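Local coordinates for uncharacterized protein (Treponema denticola ATCC 35404, PDB 6QNM), which probably binds dioxygen at a di-iron centre carried on a metallo-beta-lactamase-like fold, although its physiological role has not been characterised, at residues A[40-45]-A[131-136]; A[74-79]-A[98-103]; A[137-142]-A[155-160]. All coordinates share one frame; numbering follows the deposited sequence.

Contact 1: A[40-45]-A[131-136]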
loop_
_atom_site.group_PDB
_atom_site.type_symbol
_atom_site.label_atom_id
_atom_site.label_comp_id
_atom_site.label_asym_id
_atom_site.label_seq_id
_atom_site.Cartn_x
_atom_site.Cartn_y
_atom_site.Cartn_z
ATOM N N ILE A 40 -12.881 12.230 -16.269
ATOM C CA ILE A 40 -14.068 13.073 -16.223
ATOM C C ILE A 40 -13.718 14.382 -16.911
ATOM O O ILE A 40 -12.655 14.959 -16.654
ATOM C CB ILE A 40 -14.542 13.319 -14.779
ATOM C CG1 ILE A 40 -14.976 12.005 -14.124
ATOM C CG2 ILE A 40 -15.679 14.336 -14.751
ATOM C CD1 ILE A 40 -15.268 12.128 -12.640
ATOM N N VAL A 41 -14.597 14.841 -17.795
ATOM C CA VAL A 41 -14.480 16.160 -18.399
ATOM C C VAL A 41 -15.735 16.938 -18.041
ATOM O O VAL A 41 -16.854 16.468 -18.278
ATOM C CB VAL A 41 -14.285 16.085 -19.925
ATOM C CG1 VAL A 41 -14.204 17.489 -20.520
ATOM C CG2 VAL A 41 -13.027 15.296 -20.256
ATOM N N ASP A 42 -15.548 18.115 -17.451
ATOM C CA ASP A 42 -16.656 18.957 -17.024
ATOM C C ASP A 42 -16.391 20.366 -17.521
ATOM O O ASP A 42 -15.389 20.983 -17.139
ATOM C CB ASP A 42 -16.819 18.936 -15.504
ATOM C CG ASP A 42 -18.078 19.631 -15.056
ATOM O OD1 ASP A 42 -18.080 20.878 -15.040
ATOM O OD2 ASP A 42 -19.066 18.936 -14.738
ATOM N N ARG A 43 -17.303 20.877 -18.348
ATOM C CA ARG A 43 -17.047 22.038 -19.202
ATOM C C ARG A 43 -15.828 21.672 -20.039
ATOM O O ARG A 43 -15.896 20.684 -20.789
ATOM C CB ARG A 43 -16.933 23.306 -18.354
ATOM C CG ARG A 43 -18.171 23.600 -17.522
ATOM C CD ARG A 43 -19.277 24.216 -18.366
ATOM N NE ARG A 43 -20.596 24.044 -17.762
ATOM C CZ ARG A 43 -21.305 25.025 -17.207
ATOM N NH1 ARG A 43 -22.497 24.770 -16.687
ATOM N NH2 ARG A 43 -20.824 26.261 -17.172
ATOM N N GLY A 44 -14.715 22.384 -19.945
ATOM C CA GLY A 44 -13.563 21.953 -20.707
ATOM C C GLY A 44 -12.406 21.498 -19.845
ATOM O O GLY A 44 -11.264 21.477 -20.309
ATOM N N ARG A 45 -12.687 21.139 -18.591
ATOM C CA ARG A 45 -11.664 20.803 -17.610
ATOM C C ARG A 45 -11.699 19.317 -17.272
ATOM O O ARG A 45 -12.756 18.679 -17.299
ATOM C CB ARG A 45 -11.837 21.632 -16.335
ATOM C CG ARG A 45 -12.183 23.094 -16.593
ATOM C CD ARG A 45 -11.167 23.755 -17.516
ATOM N NE ARG A 45 -9.832 23.809 -16.928
ATOM C CZ ARG A 45 -8.815 24.480 -17.460
ATOM N NH1 ARG A 45 -7.633 24.481 -16.858
ATOM N NH2 ARG A 45 -8.981 25.152 -18.593
ATOM N N ILE A 131 -15.973 17.874 -3.881
ATOM C CA ILE A 131 -15.121 18.624 -4.791
ATOM C C ILE A 131 -16.019 19.197 -5.874
ATOM O O ILE A 131 -16.661 18.442 -6.615
ATOM C CB ILE A 131 -14.016 17.752 -5.412
ATOM C CG1 ILE A 131 -13.248 17.000 -4.324
ATOM C CG2 ILE A 131 -13.067 18.609 -6.244
ATOM C CD1 ILE A 131 -12.213 16.053 -4.873
ATOM N N SER A 132 -16.053 20.520 -5.971
ATOM C CA SER A 132 -16.944 21.193 -6.900
ATOM C C SER A 132 -16.365 21.173 -8.304
ATOM O O SER A 132 -15.149 21.270 -8.496
ATOM C CB SER A 132 -17.181 22.639 -6.467
ATOM O OG SER A 132 -18.121 22.707 -5.411
ATOM N N LEU A 133 -17.245 21.048 -9.281
ATOM C CA LEU A 133 -16.895 21.048 -10.687
ATOM C C LEU A 133 -17.412 22.317 -11.349
ATOM O O LEU A 133 -18.341 22.956 -10.843
ATOM C CB LEU A 133 -17.486 19.818 -11.387
ATOM C CG LEU A 133 -16.810 18.482 -11.086
ATOM C CD1 LEU A 133 -17.589 17.349 -11.731
ATOM C CD2 LEU A 133 -15.373 18.503 -11.582
ATOM N N PRO A 134 -16.815 22.732 -12.473
ATOM C CA PRO A 134 -17.265 23.984 -13.109
ATOM C C PRO A 134 -18.748 23.999 -13.435
ATOM O O PRO A 134 -19.394 25.046 -13.302
ATOM C CB PRO A 134 -16.397 24.058 -14.372
ATOM C CG PRO A 134 -15.166 23.298 -14.021
ATOM C CD PRO A 134 -15.608 22.183 -13.117
ATOM N N SER A 135 -19.308 22.866 -13.864
ATOM C CA SER A 135 -20.744 22.780 -14.117
ATOM C C SER A 135 -21.580 23.066 -12.878
ATOM O O SER A 135 -22.787 23.302 -13.003
ATOM C CB SER A 135 -21.104 21.394 -14.651
ATOM O OG SER A 135 -20.934 20.412 -13.643
ATOM N N GLY A 136 -20.980 23.029 -11.690
ATOM C CA GLY A 136 -21.721 23.102 -10.453
ATOM C C GLY A 136 -22.062 21.759 -9.853
ATOM O O GLY A 136 -22.528 21.707 -8.707
#
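Asp42 and Ser135 join the end of strand 35-42 to the turn that follows strand 130-132. The Asp42 side chain leaves the backbone with CG opposite its own N (chi1 -171°), and this carries the carboxylate across to the 133-136 turn. Asp42 CB lies 4.2 Å from Leu133 CD1, a loose apolar contact. Beyond it, Asp42 CG comes within 3.7 Å of Leu133 CB. The two oxygens then divide the work. Asp42 OD1 accepts the backbone N-H of Ser135, with Ser135 N 2.6 Å away. That donor comes from the syn side, 16° out of the carboxylate plane. Asp42 OD1 also lies 3.4 Å from Pro134 CD, a van der Waals contact. Asp42 OD2 takes the hydroxyl of Ser135 OG, 2.6 Å away, through its syn lone pair. It has a second partner in His17 ND1, on strand 17-23.

Arg43 runs past Pro134 in the opposite sense. Arg43 CG packs 3.6 Å from Pro134 CB. One face of the Arg43 guanidinium lies over the 134-135 backbone, with Pro134 O 4.3 Å above the plane near the centre. The charge of Arg43 is met by Asp16. Arg45 crosses the proline ring at about a right angle, CG to CG, and turns its end away to Asp74.

Both partners are turns, one from each sheet of the metallo-beta-lactamase-like fold. Asp42 to Arg45 is a type II' turn closing hairpin 35-42/45-49. Leu133 to Gly136 is a type I turn after an outer strand of the other sheet. Ser135 OG donates to Asp42 and accepts from Ser137 N, which fixes the hydroxyl. A buried carboxylate with this many donors is probably ionised. It pins the serine's main chain and side chain together, so the second turn is held against the first.

Contact 2: A[74-79]-A[98-103]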
loop_
_atom_site.group_PDB
_atom_site.type_symbol
_atom_site.label_atom_id
_atom_site.label_comp_id
_atom_site.label_asym_id
_atom_site.label_seq_id
_atom_site.Cartn_x
_atom_site.Cartn_y
_atom_site.Cartn_z
ATOM N N ASP A 74 -7.258 19.605 -14.290
ATOM C CA ASP A 74 -7.098 20.390 -13.071
ATOM C C ASP A 74 -7.000 19.549 -11.810
ATOM O O ASP A 74 -6.522 20.052 -10.786
ATOM C CB ASP A 74 -8.275 21.357 -12.897
ATOM C CG ASP A 74 -8.454 22.283 -14.080
ATOM O OD1 ASP A 74 -7.453 22.586 -14.761
ATOM O OD2 ASP A 74 -9.602 22.710 -14.325
ATOM N N THR A 75 -7.447 18.300 -11.849
ATOM C CA THR A 75 -7.600 17.498 -10.647
ATOM C C THR A 75 -7.158 16.072 -10.920
ATOM O O THR A 75 -7.525 15.491 -11.944
ATOM C CB THR A 75 -9.056 17.518 -10.168
ATOM O OG1 THR A 75 -9.408 18.849 -9.771
ATOM C CG2 THR A 75 -9.261 16.567 -9.001
ATOM N N ILE A 76 -6.367 15.517 -10.008
ATOM C CA ILE A 76 -6.011 14.105 -10.024
ATOM C C ILE A 76 -6.494 13.496 -8.718
ATOM O O ILE A 76 -6.223 14.034 -7.638
ATOM C CB ILE A 76 -4.495 13.893 -10.196
ATOM C CG1 ILE A 76 -4.038 14.339 -11.584
ATOM C CG2 ILE A 76 -4.128 12.436 -9.950
ATOM C CD1 ILE A 76 -2.536 14.262 -11.772
ATOM N N PHE A 77 -7.205 12.381 -8.815
ATOM C CA PHE A 77 -7.730 11.686 -7.650
ATOM C C PHE A 77 -6.999 10.364 -7.494
ATOM O O PHE A 77 -6.918 9.580 -8.444
ATOM C CB PHE A 77 -9.234 11.434 -7.780
ATOM C CG PHE A 77 -9.789 10.541 -6.707
ATOM C CD1 PHE A 77 -10.157 11.066 -5.477
ATOM C CD2 PHE A 77 -9.938 9.180 -6.923
ATOM C CE1 PHE A 77 -10.664 10.245 -4.485
ATOM C CE2 PHE A 77 -10.440 8.357 -5.937
ATOM C CZ PHE A 77 -10.802 8.889 -4.715
ATOM N N PHE A 78 -6.490 10.113 -6.293
ATOM C CA PHE A 78 -5.845 8.851 -5.962
ATOM C C PHE A 78 -6.681 8.154 -4.902
ATOM O O PHE A 78 -6.915 8.711 -3.824
ATOM C CB PHE A 78 -4.413 9.072 -5.472
ATOM C CG PHE A 78 -3.423 9.304 -6.579
ATOM C CD1 PHE A 78 -3.278 8.379 -7.599
ATOM C CD2 PHE A 78 -2.634 10.439 -6.596
ATOM C CE1 PHE A 78 -2.368 8.588 -8.618
ATOM C CE2 PHE A 78 -1.722 10.652 -7.612
ATOM C CZ PHE A 78 -1.591 9.729 -8.624
ATOM N N SER A 79 -7.134 6.936 -5.214
ATOM C CA SER A 79 -7.955 6.186 -4.271
ATOM C C SER A 79 -7.175 5.831 -3.011
ATOM O O SER A 79 -7.750 5.773 -1.917
ATOM C CB SER A 79 -8.499 4.924 -4.943
ATOM O OG SER A 79 -7.448 4.147 -5.486
ATOM N N ALA A 98 -2.242 20.092 -12.281
ATOM C CA ALA A 98 -3.393 19.641 -11.519
ATOM C C ALA A 98 -3.093 19.540 -10.029
ATOM O O ALA A 98 -1.956 19.318 -9.602
ATOM C CB ALA A 98 -3.865 18.275 -12.019
ATOM N N LYS A 99 -4.147 19.705 -9.233
ATOM C CA LYS A 99 -4.139 19.363 -7.813
ATOM C C LYS A 99 -4.328 17.862 -7.638
ATOM O O LYS A 99 -5.027 17.215 -8.420
ATOM C CB LYS A 99 -5.259 20.096 -7.065
ATOM C CG LYS A 99 -5.328 21.590 -7.337
ATOM C CD LYS A 99 -6.765 22.094 -7.227
ATOM C CE LYS A 99 -7.563 21.822 -8.488
ATOM N NZ LYS A 99 -9.006 21.580 -8.199
ATOM N N ILE A 100 -3.699 17.307 -6.606
ATOM C CA ILE A 100 -3.797 15.888 -6.293
ATOM C C ILE A 100 -4.590 15.742 -5.003
ATOM O O ILE A 100 -4.211 16.300 -3.965
ATOM C CB ILE A 100 -2.410 15.243 -6.164
ATOM C CG1 ILE A 100 -1.700 15.228 -7.520
ATOM C CG2 ILE A 100 -2.531 13.843 -5.601
ATOM C CD1 ILE A 100 -0.397 14.463 -7.506
ATOM N N TYR A 101 -5.696 15.008 -5.067
ATOM C CA TYR A 101 -6.493 14.693 -3.888
ATOM C C TYR A 101 -6.164 13.273 -3.452
ATOM O O TYR A 101 -6.243 12.336 -4.254
ATOM C CB TYR A 101 -7.991 14.822 -4.164
ATOM C CG TYR A 101 -8.478 16.237 -4.378
ATOM C CD1 TYR A 101 -8.326 16.862 -5.608
ATOM C CD2 TYR A 101 -9.109 16.941 -3.357
ATOM C CE1 TYR A 101 -8.778 18.154 -5.817
ATOM C CE2 TYR A 101 -9.565 18.233 -3.558
ATOM C CZ TYR A 101 -9.395 18.833 -4.792
ATOM O OH TYR A 101 -9.840 20.116 -5.007
ATOM N N ILE A 102 -5.798 13.112 -2.182
ATOM C CA ILE A 102 -5.484 11.801 -1.629
ATOM C C ILE A 102 -5.744 11.852 -0.131
ATOM O O ILE A 102 -5.746 12.922 0.481
ATOM C CB ILE A 102 -4.020 11.395 -1.946
ATOM C CG1 ILE A 102 -3.790 9.901 -1.694
ATOM C CG2 ILE A 102 -3.035 12.251 -1.160
ATOM C CD1 ILE A 102 -2.453 9.406 -2.200
ATOM N N SER A 103 -5.968 10.678 0.459
ATOM C CA SER A 103 -6.259 10.588 1.883
ATOM C C SER A 103 -5.188 11.305 2.694
ATOM O O SER A 103 -4.004 11.291 2.342
ATOM C CB SER A 103 -6.349 9.120 2.311
ATOM O OG SER A 103 -6.282 8.988 3.725
HETATM O O HOH W 1 -6.972 8.488 -0.987
#
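Lys99 O is gripped from two points of strand 73-77. Ile76 N donates to Lys99 O over 2.7 Å in a nearly straight bond, with the N-H almost in line with the carbonyl. Thr75 CA lies 3.4 Å from Lys99 O in a CA-H...O contact. Ile76 O repeats the pattern, taking Tyr101 N and the CA-H of Ile100. Lys99 N to Asp74 O and Phe78 N to Tyr101 O complete the ladder. The Asp74 bond differs from the rest, because its donor sits 40° above the carbonyl plane. The two strands are parallel, with a 28° angle between their short axes.

The side chains sort onto two faces. On the face of Thr75, Lys99 and Tyr101, the lysine bends at its far end and brings Lys99 NZ to Thr75 OG1, 3.2 Å away. The methyl Thr75 CG2 meets the Tyr101 ring at CD1, 3.5 Å off. Thr75 has OG1 beside its backbone N (chi1 -65°), which turns the hydroxyl to the lysine and the methyl to the tyrosine.

On the face of Ile76 and Ile100, the contact is apolar. Ile76 CG1 packs against Ala98 CB. Ile100 CG2 touches the edge of the Phe78 ring at CD2, 3.5 Å away, while Ile76 CG2 lies above one ring face, toward its rim. Past the ladder, a water donates to Phe78 O and accepts from Ser103 N.

The two strands are the parallel neighbours of a beta-alpha-beta unit whose connection carries helix 89-95. Trp92, Ile89 and Leu93 of that helix cover Ile76 and Ile100. Strands 45-49 and 121-124 flank the pair in the sheet. Phe77, on the face of Thr75, packs against strand 153-157, and Ser103 caps the start of helix 104-107.

Contact 3: A[137-142]-A[155-160]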
loop_
_atom_site.group_PDB
_atom_site.type_symbol
_atom_site.label_atom_id
_atom_site.label_comp_id
_atom_site.label_asym_id
_atom_site.label_seq_id
_atom_site.Cartn_x
_atom_site.Cartn_y
_atom_site.Cartn_z
ATOM N N SER A 137 -21.841 20.672 -10.587
ATOM C CA SER A 137 -21.966 19.338 -10.026
ATOM C C SER A 137 -20.795 19.060 -9.089
ATOM O O SER A 137 -19.752 19.715 -9.147
ATOM C CB SER A 137 -22.011 18.289 -11.140
ATOM O OG SER A 137 -23.084 18.534 -12.032
ATOM N N ASN A 138 -20.988 18.090 -8.198
ATOM C CA ASN A 138 -19.990 17.727 -7.205
ATOM C C ASN A 138 -19.542 16.284 -7.397
ATOM O O ASN A 138 -20.303 15.434 -7.870
ATOM C CB ASN A 138 -20.532 17.889 -5.773
ATOM C CG ASN A 138 -20.748 19.343 -5.383
ATOM O OD1 ASN A 138 -19.892 20.197 -5.615
ATOM N ND2 ASN A 138 -21.890 19.624 -4.763
ATOM N N MET A 139 -18.289 16.024 -7.038
ATOM C CA MET A 139 -17.772 14.672 -6.887
ATOM C C MET A 139 -17.519 14.458 -5.405
ATOM O O MET A 139 -16.897 15.307 -4.758
ATOM C CB MET A 139 -16.475 14.470 -7.673
ATOM C CG MET A 139 -16.450 15.100 -9.067
ATOM S SD MET A 139 -14.844 14.908 -9.888
ATOM C CE MET A 139 -13.867 16.145 -9.045
ATOM N N LYS A 140 -18.009 13.353 -4.856
ATOM C CA LYS A 140 -17.869 13.132 -3.427
ATOM C C LYS A 140 -16.829 12.031 -3.238
ATOM O O LYS A 140 -16.902 10.992 -3.910
ATOM C CB LYS A 140 -19.216 12.765 -2.777
ATOM C CG LYS A 140 -20.458 13.639 -3.202
ATOM C CD LYS A 140 -21.790 13.033 -2.593
ATOM C CE LYS A 140 -22.372 13.723 -1.323
ATOM N NZ LYS A 140 -23.692 14.193 -1.992
ATOM N N CYS A 141 -15.862 12.257 -2.340
ATOM C CA CYS A 141 -14.883 11.230 -1.992
ATOM C C CYS A 141 -15.534 10.287 -0.993
ATOM O O CYS A 141 -15.952 10.724 0.082
ATOM C CB CYS A 141 -13.640 11.875 -1.373
ATOM S SG CYS A 141 -12.882 13.168 -2.376
ATOM N N ILE A 142 -15.641 9.011 -1.342
ATOM C CA ILE A 142 -16.431 8.047 -0.579
ATOM C C ILE A 142 -15.481 7.273 0.327
ATOM O O ILE A 142 -14.594 6.578 -0.183
ATOM C CB ILE A 142 -17.216 7.086 -1.489
ATOM C CG1 ILE A 142 -18.124 7.866 -2.447
ATOM C CG2 ILE A 142 -18.009 6.076 -0.651
ATOM C CD1 ILE A 142 -19.036 8.868 -1.760
ATOM N N LEU A 155 -14.547 7.653 -5.599
ATOM C CA LEU A 155 -14.990 8.954 -6.086
ATOM C C LEU A 155 -16.333 8.790 -6.777
ATOM O O LEU A 155 -16.431 8.100 -7.796
ATOM C CB LEU A 155 -13.972 9.585 -7.039
ATOM C CG LEU A 155 -14.275 11.058 -7.340
ATOM C CD1 LEU A 155 -14.211 11.889 -6.067
ATOM C CD2 LEU A 155 -13.339 11.623 -8.380
ATOM N N TYR A 156 -17.358 9.429 -6.229
ATOM C CA TYR A 156 -18.709 9.342 -6.763
ATOM C C TYR A 156 -18.972 10.586 -7.599
ATOM O O TYR A 156 -19.004 11.703 -7.073
ATOM C CB TYR A 156 -19.734 9.202 -5.641
ATOM C CG TYR A 156 -21.149 9.016 -6.139
ATOM C CD1 TYR A 156 -21.468 7.976 -7.002
ATOM C CD2 TYR A 156 -22.164 9.882 -5.750
ATOM C CE1 TYR A 156 -22.759 7.799 -7.462
ATOM C CE2 TYR A 156 -23.460 9.715 -6.206
ATOM C CZ TYR A 156 -23.751 8.671 -7.062
ATOM O OH TYR A 156 -25.037 8.497 -7.519
ATOM N N ASP A 157 -19.145 10.389 -8.903
ATOM C CA ASP A 157 -19.505 11.466 -9.819
ATOM C C ASP A 157 -21.019 11.611 -9.772
ATOM O O ASP A 157 -21.748 10.853 -10.417
ATOM C CB ASP A 157 -19.010 11.163 -11.229
ATOM C CG ASP A 157 -19.175 12.341 -12.177
ATOM O OD1 ASP A 157 -18.934 13.495 -11.757
ATOM O OD2 ASP A 157 -19.542 12.109 -13.350
ATOM N N GLU A 158 -21.493 12.588 -8.993
ATOM C CA GLU A 158 -22.927 12.748 -8.772
ATOM C C GLU A 158 -23.682 12.950 -10.077
ATOM O O GLU A 158 -24.776 12.402 -10.259
ATOM C CB GLU A 158 -23.187 13.939 -7.852
ATOM C CG GLU A 158 -23.045 13.633 -6.384
ATOM C CD GLU A 158 -23.627 14.714 -5.521
ATOM O OE1 GLU A 158 -24.123 14.391 -4.416
ATOM O OE2 GLU A 158 -23.601 15.893 -5.939
ATOM N N ARG A 159 -23.123 13.749 -10.986
ATOM C CA ARG A 159 -23.835 14.099 -12.211
ATOM C C ARG A 159 -24.110 12.866 -13.064
ATOM O O ARG A 159 -25.189 12.741 -13.656
ATOM C CB ARG A 159 -23.035 15.139 -12.995
ATOM C CG ARG A 159 -23.477 15.305 -14.438
ATOM C CD ARG A 159 -24.740 16.136 -14.531
ATOM N NE ARG A 159 -24.527 17.503 -14.071
ATOM C CZ ARG A 159 -24.360 18.547 -14.876
ATOM N NH1 ARG A 159 -24.172 19.752 -14.359
ATOM N NH2 ARG A 159 -24.377 18.388 -16.193
ATOM N N SER A 160 -23.141 11.955 -13.150
ATOM C CA SER A 160 -23.311 10.704 -13.878
ATOM C C SER A 160 -23.887 9.587 -13.019
ATOM O O SER A 160 -24.361 8.588 -13.570
ATOM C CB SER A 160 -21.969 10.242 -14.457
ATOM O OG SER A 160 -21.064 9.905 -13.420
HETATM O O HOH W 2 -20.562 15.305 -10.780
HETATM O O HOH W 3 -23.863 17.580 -3.736
#
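Lys140 and Tyr156 form the hydrogen-bonded pair of an antiparallel ladder. Lys140 N reaches Tyr156 O at 2.9 Å, and Tyr156 N returns to Lys140 O at 2.8 Å in an almost perfectly straight bond. Glu158 N to Asn138 O, longer at 3.3 Å, extends the pairing beyond the strand.

Charged and polar side chains add to this. On the face of Lys140 and Tyr156, Lys140 NZ makes a salt bridge to Glu158 OE1; the modelled separation is very short and its exact value is doubtful. Arg159 brings NE and NH1 to Ser137 OG, 2.7 Å from NE, at the guanidinium edge, but both bonds are bent and weak. Its NH2 pairs with Asp14. One water donates to Asn138 O and Asp157 OD1 and accepts from Arg159 N.

Apolar contacts join Met139, Cys141 and Leu155 on the opposite face. Leu155, with CG opposite its backbone N (chi1 -168°), sets CD1 3.8 Å from Met139 CB and 4.1 Å from Cys141 SG. Elsewhere, Ile142 CG1 lies alongside Tyr156 CB, 3.8 Å away.

These strands, 138-143 and 153-157, make a beta hairpin, flanked in their sheet by strands 130-132 and 162-166. Met139 and Leu155 face the other sheet, where they meet Val47 and Leu49 of strand 45-49. Asp157 hydrogen-bonds to His17 of strand 17-23.

From the N terminus, strand 35-42 and its turn open contact 1, which closes only at residues 131-136. Within that long loop, contact 2 opens at 74-79 and closes at 98-103, so it is nested. Contact 3 follows contact 1 in series: residues 137-142 pair with 155-160, a short hairpin closure. No loops cross. Contact 2 lies within the sheet of strands 35-42, 45-49 and 73-77, and contact 3 within that of strands 130-132, 138-143 and 153-157. Contact 1 ties the end of strand 35-42, an inner strand of one sheet, to the turn after strand 130-132, an outer strand of the other. Ile131 packs on Tyr101, and Leu133 on Met139.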